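Local coordinates for 6-phosphogluconate dehydrogenase (Pseudomonas syringae, PDB 5U5G), which probably catalyses the NADP-dependent oxidoreduction of a 2-oxopropylphosphonate substrate in fosfomycin biosynthesis, at residues A[170-182]-A[238-250]. Numbering follows the deposited sequence.
Sequences QRLKILNNLAESI and VRCKDLELARRRL. With 7VD ((2-oxopropyl)phosphonic acid), chain F; NAP (NADP nicotinamide-adenine-dinucleotide phosphate), chain E.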
# COMPACT_ATOMS: atom_id res chain seq x y z
N GLN A 170 -19.10 6.18 6.17
CA GLN A 170 -18.29 7.36 5.89
C GLN A 170 -17.08 7.41 6.81
O GLN A 170 -16.00 7.83 6.39
CB GLN A 170 -19.10 8.65 6.02
CG GLN A 170 -20.18 8.83 4.93
CD GLN A 170 -19.61 8.97 3.53
OE1 GLN A 170 -18.41 9.20 3.34
NE2 GLN A 170 -20.47 8.85 2.54
N ARG A 171 -17.24 7.00 8.07
CA ARG A 171 -16.10 6.96 8.99
C ARG A 171 -14.99 6.10 8.42
O ARG A 171 -13.82 6.50 8.40
CB ARG A 171 -16.55 6.44 10.36
CG ARG A 171 -17.45 7.41 11.10
CD ARG A 171 -17.97 6.88 12.44
NE ARG A 171 -18.81 7.91 13.04
CZ ARG A 171 -20.14 7.89 13.09
NH1 ARG A 171 -20.83 6.85 12.62
NH2 ARG A 171 -20.79 8.90 13.64
N LEU A 172 -15.35 4.90 7.93
CA LEU A 172 -14.37 3.97 7.38
C LEU A 172 -13.75 4.49 6.08
O LEU A 172 -12.54 4.34 5.84
CB LEU A 172 -15.03 2.62 7.16
CG LEU A 172 -15.35 1.90 8.48
CD1 LEU A 172 -16.42 0.85 8.26
CD2 LEU A 172 -14.07 1.28 9.02
N LYS A 173 -14.58 5.09 5.21
CA LYS A 173 -14.08 5.61 3.94
C LYS A 173 -13.05 6.71 4.17
O LYS A 173 -11.99 6.71 3.52
CB LYS A 173 -15.25 6.13 3.09
CG LYS A 173 -14.85 7.00 1.88
CD LYS A 173 -14.18 6.16 0.76
CE LYS A 173 -13.78 7.06 -0.45
NZ LYS A 173 -12.85 6.34 -1.39
N ILE A 174 -13.33 7.63 5.10
CA ILE A 174 -12.44 8.76 5.35
C ILE A 174 -11.08 8.27 5.87
O ILE A 174 -10.02 8.77 5.47
CB ILE A 174 -13.11 9.75 6.32
CG1 ILE A 174 -14.34 10.41 5.68
CG2 ILE A 174 -12.12 10.80 6.81
CD1 ILE A 174 -15.25 11.09 6.70
N LEU A 175 -11.11 7.30 6.78
CA LEU A 175 -9.87 6.69 7.26
C LEU A 175 -9.15 5.92 6.15
O LEU A 175 -7.91 5.96 6.07
CB LEU A 175 -10.21 5.76 8.43
CG LEU A 175 -9.82 6.08 9.87
CD1 LEU A 175 -9.41 7.50 10.13
CD2 LEU A 175 -10.94 5.66 10.80
N ASN A 176 -9.90 5.20 5.31
CA ASN A 176 -9.29 4.56 4.15
C ASN A 176 -8.52 5.56 3.30
O ASN A 176 -7.38 5.31 2.89
CB ASN A 176 -10.37 3.88 3.31
CG ASN A 176 -9.84 3.37 2.00
OD1 ASN A 176 -9.28 2.27 1.94
ND2 ASN A 176 -10.01 4.17 0.93
N ASN A 177 -9.13 6.73 3.07
CA ASN A 177 -8.55 7.72 2.17
C ASN A 177 -7.40 8.48 2.80
O ASN A 177 -6.51 8.94 2.08
CB ASN A 177 -9.63 8.68 1.69
CG ASN A 177 -10.43 8.10 0.56
OD1 ASN A 177 -10.67 6.89 0.51
ND2 ASN A 177 -10.83 8.95 -0.38
N LEU A 178 -7.40 8.64 4.12
CA LEU A 178 -6.22 9.13 4.81
C LEU A 178 -5.02 8.23 4.55
O LEU A 178 -3.90 8.72 4.36
CB LEU A 178 -6.49 9.21 6.31
CG LEU A 178 -5.96 10.38 7.15
CD1 LEU A 178 -5.80 9.95 8.61
CD2 LEU A 178 -4.71 11.05 6.63
N ALA A 179 -5.24 6.91 4.57
CA ALA A 179 -4.14 5.98 4.29
C ALA A 179 -3.71 6.05 2.82
O ALA A 179 -2.52 5.94 2.52
CB ALA A 179 -4.56 4.55 4.65
N GLU A 180 -4.68 6.22 1.91
CA GLU A 180 -4.35 6.50 0.51
C GLU A 180 -3.39 7.68 0.41
O GLU A 180 -2.37 7.62 -0.28
CB GLU A 180 -5.62 6.83 -0.28
CG GLU A 180 -6.64 5.73 -0.34
CD GLU A 180 -7.83 6.09 -1.21
OE1 GLU A 180 -8.02 7.29 -1.48
OE2 GLU A 180 -8.58 5.17 -1.62
N SER A 181 -3.75 8.77 1.09
CA SER A 181 -3.00 10.02 0.97
C SER A 181 -1.58 9.84 1.47
O SER A 181 -0.63 10.34 0.85
CB SER A 181 -3.72 11.12 1.75
OG SER A 181 -5.10 11.16 1.41
N ILE A 182 -1.41 9.13 2.58
CA ILE A 182 -0.07 8.86 3.11
C ILE A 182 0.71 7.97 2.15
O ILE A 182 1.89 8.23 1.87
CB ILE A 182 -0.16 8.23 4.50
CG1 ILE A 182 -0.78 9.22 5.49
CG2 ILE A 182 1.24 7.82 4.95
CD1 ILE A 182 -1.36 8.57 6.78
N VAL A 238 -10.95 17.03 -4.73
CA VAL A 238 -11.58 15.86 -4.11
C VAL A 238 -10.69 15.29 -3.01
O VAL A 238 -11.16 14.95 -1.91
CB VAL A 238 -11.92 14.80 -5.17
CG1 VAL A 238 -12.11 13.43 -4.55
CG2 VAL A 238 -13.19 15.22 -5.93
N ARG A 239 -9.39 15.18 -3.28
CA ARG A 239 -8.45 14.65 -2.29
C ARG A 239 -8.45 15.50 -1.03
O ARG A 239 -8.53 14.98 0.09
CB ARG A 239 -7.04 14.58 -2.90
CG ARG A 239 -5.98 13.95 -2.00
CD ARG A 239 -5.73 12.50 -2.42
NE ARG A 239 -6.38 11.60 -1.50
CZ ARG A 239 -6.82 10.38 -1.80
NH1 ARG A 239 -6.72 9.88 -3.02
NH2 ARG A 239 -7.39 9.66 -0.84
N CYS A 240 -8.38 16.83 -1.20
CA CYS A 240 -8.32 17.73 -0.04
C CYS A 240 -9.65 17.82 0.70
O CYS A 240 -9.66 18.02 1.93
CB CYS A 240 -7.86 19.13 -0.49
SG CYS A 240 -6.07 19.23 -0.87
N LYS A 241 -10.78 17.66 0.00
CA LYS A 241 -12.06 17.53 0.69
C LYS A 241 -12.01 16.38 1.69
O LYS A 241 -12.42 16.53 2.85
CB LYS A 241 -13.19 17.32 -0.33
CG LYS A 241 -14.46 16.71 0.29
CD LYS A 241 -15.59 16.52 -0.71
CE LYS A 241 -15.31 15.40 -1.73
NZ LYS A 241 -15.34 14.02 -1.16
N ASP A 242 -11.48 15.22 1.28
CA ASP A 242 -11.46 14.07 2.17
C ASP A 242 -10.45 14.26 3.30
O ASP A 242 -10.72 13.87 4.44
CB ASP A 242 -11.18 12.79 1.37
CG ASP A 242 -12.31 12.44 0.41
OD1 ASP A 242 -13.39 13.07 0.51
OD2 ASP A 242 -12.12 11.56 -0.46
N LEU A 243 -9.30 14.87 3.01
CA LEU A 243 -8.32 15.16 4.06
C LEU A 243 -8.91 16.10 5.10
O LEU A 243 -8.61 15.98 6.30
CB LEU A 243 -7.07 15.79 3.44
CG LEU A 243 -5.77 14.99 3.23
CD1 LEU A 243 -5.75 13.63 3.95
CD2 LEU A 243 -5.39 14.87 1.76
N GLU A 244 -9.72 17.05 4.67
CA GLU A 244 -10.37 17.96 5.60
C GLU A 244 -11.43 17.25 6.43
O GLU A 244 -11.58 17.53 7.63
CB GLU A 244 -10.97 19.14 4.82
CG GLU A 244 -11.70 20.16 5.67
CD GLU A 244 -10.80 20.86 6.65
OE1 GLU A 244 -9.56 20.89 6.42
OE2 GLU A 244 -11.32 21.37 7.67
N LEU A 245 -12.16 16.31 5.84
CA LEU A 245 -13.06 15.49 6.66
C LEU A 245 -12.28 14.74 7.73
O LEU A 245 -12.71 14.68 8.89
CB LEU A 245 -13.85 14.53 5.78
CG LEU A 245 -14.80 15.17 4.77
CD1 LEU A 245 -15.36 14.12 3.83
CD2 LEU A 245 -15.93 15.92 5.48
N ALA A 246 -11.10 14.21 7.38
CA ALA A 246 -10.27 13.51 8.35
C ALA A 246 -9.69 14.46 9.39
O ALA A 246 -9.62 14.12 10.58
CB ALA A 246 -9.13 12.77 7.63
N ARG A 247 -9.26 15.65 8.95
CA ARG A 247 -8.71 16.63 9.88
C ARG A 247 -9.72 16.99 10.96
O ARG A 247 -9.36 17.14 12.13
CB ARG A 247 -8.28 17.90 9.14
CG ARG A 247 -7.50 18.87 10.03
CD ARG A 247 -7.36 20.25 9.40
NE ARG A 247 -8.64 20.94 9.28
CZ ARG A 247 -9.27 21.54 10.30
NH1 ARG A 247 -8.72 21.53 11.51
NH2 ARG A 247 -10.44 22.14 10.11
N ARG A 248 -10.99 17.15 10.58
CA ARG A 248 -12.00 17.53 11.54
C ARG A 248 -12.29 16.42 12.55
O ARG A 248 -12.96 16.68 13.56
CB ARG A 248 -13.28 17.91 10.81
CG ARG A 248 -13.14 19.05 9.83
CD ARG A 248 -14.51 19.41 9.32
NE ARG A 248 -15.45 19.58 10.43
CZ ARG A 248 -16.40 18.70 10.73
NH1 ARG A 248 -16.47 17.59 10.01
NH2 ARG A 248 -17.24 18.86 11.75
N ARG A 249 -11.80 15.21 12.31
CA ARG A 249 -12.01 14.11 13.24
C ARG A 249 -10.77 13.79 14.06
O ARG A 249 -10.79 12.83 14.85
CB ARG A 249 -12.50 12.88 12.48
CG ARG A 249 -13.74 13.18 11.65
CD ARG A 249 -14.35 11.94 11.01
NE ARG A 249 -14.61 10.90 12.00
CZ ARG A 249 -15.70 10.83 12.76
NH1 ARG A 249 -16.64 11.76 12.66
NH2 ARG A 249 -15.84 9.84 13.63
N LEU A 250 -9.71 14.58 13.92
CA LEU A 250 -8.49 14.36 14.71
C LEU A 250 -8.73 14.72 16.17
O LEU A 250 -9.26 15.80 16.47
CB LEU A 250 -7.35 15.21 14.16
CG LEU A 250 -6.58 14.67 12.96
CD1 LEU A 250 -5.62 15.72 12.46
CD2 LEU A 250 -5.83 13.39 13.33
P1 7VD F . -10.33 5.97 -4.44
C1 7VD F . -10.39 7.75 -4.78
O2 7VD F . -10.64 5.60 -3.01
O3 7VD F . -11.21 5.19 -5.38
O4 7VD F . -8.88 5.70 -4.75
C6 7VD F . -10.97 8.62 -3.70
O7 7VD F . -11.92 8.24 -3.01
C8 7VD F . -10.33 9.97 -3.53
PA NAP E . -15.79 15.74 -9.77
O1A NAP E . -15.18 17.00 -9.29
O2A NAP E . -15.22 15.01 -10.97
O5B NAP E . -17.41 15.97 -10.04
C5B NAP E . -17.94 16.57 -8.89
C4B NAP E . -19.48 16.47 -9.01
O4B NAP E . -20.13 17.19 -7.96
C3B NAP E . -19.93 17.07 -10.39
O3B NAP E . -21.05 16.37 -10.84
C2B NAP E . -20.38 18.48 -9.97
O2B NAP E . -21.33 19.03 -10.73
C1B NAP E . -21.02 18.10 -8.57
N9A NAP E . -21.14 19.30 -7.78
C8A NAP E . -20.16 19.96 -7.01
N7A NAP E . -20.62 21.10 -6.41
C5A NAP E . -21.96 21.17 -6.84
C6A NAP E . -22.98 22.10 -6.59
N6A NAP E . -22.76 23.18 -5.78
N1A NAP E . -24.22 21.95 -7.13
C2A NAP E . -24.39 20.85 -7.92
N3A NAP E . -23.52 19.88 -8.25
C4A NAP E . -22.29 20.06 -7.69
O3 NAP E . -15.61 14.85 -8.40
PN NAP E . -15.47 13.27 -8.64
O1N NAP E . -16.51 12.71 -9.52
O2N NAP E . -14.04 12.79 -8.64
O5D NAP E . -15.94 12.67 -7.07
C5D NAP E . -17.29 12.68 -6.90
C4D NAP E . -17.57 11.95 -5.60
O4D NAP E . -17.03 10.60 -5.67
C3D NAP E . -16.80 12.67 -4.42
O3D NAP E . -17.60 12.62 -3.27
C2D NAP E . -15.55 11.84 -4.25
O2D NAP E . -15.05 11.83 -2.94
C1D NAP E . -16.13 10.42 -4.59
N1N NAP E . -15.09 9.52 -5.04
C2N NAP E . -14.25 9.83 -6.14
C3N NAP E . -13.34 8.88 -6.57
C7N NAP E . -12.48 9.15 -7.73
O7N NAP E . -11.68 8.32 -8.17
N7N NAP E . -12.59 10.35 -8.40
C4N NAP E . -13.22 7.53 -5.91
C5N NAP E . -14.12 7.34 -4.77
C6N NAP E . -14.97 8.29 -4.38
P2B NAP E . -20.71 19.93 -12.23
O1X NAP E . -20.38 18.74 -13.07
O2X NAP E . -21.93 20.75 -12.64
O3X NAP E . -19.56 20.68 -11.61
O HOH W 1 -13.34 8.65 10.27
O HOH W 2 -19.07 11.03 14.18
O HOH W 3 -9.31 10.95 4.19
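R239 turns the edge of its guanidinium to E180 in a salt bridge: NH2 meets OE1 at 2.5 Å, nearly straight (170°) and in the guanidinium plane, on the anti lone pair of OE1. With CG anti to the backbone N (chi1 -176°) and two bends further out, the long arginine brings its head to helix 168-196, where NH2 also gives a weak bond to N177 O and NE one to S181 OG. The methyl C8 of 2-oxopropylphosphonate lies over one guanidinium face, S181 N over the other. N177, a small amide able to donate and accept, gives ND2 to the ligand ketone O7 (2.9 Å) and weakly to D242 OD2, while OD1 accepts from K173 NZ and N176 ND2; K173 NZ itself donates to O7. As in the β-hydroxyacid dehydrogenases, this helical domain completes a site whose cofactor sits mainly on the Rossmann domain. Beyond it, where the short helix axes cross at -116°, I174 presses CG2 on A246 CB (3.7 Å); the small alanine admits the close approach. R171 lays CG over the R249 guanidinium; water 2 bridges these like-charged heads, R171 NH2 salt-bridges E105, and R249 NH2 bonds chiefly to Q197 OE1 of the second subunit.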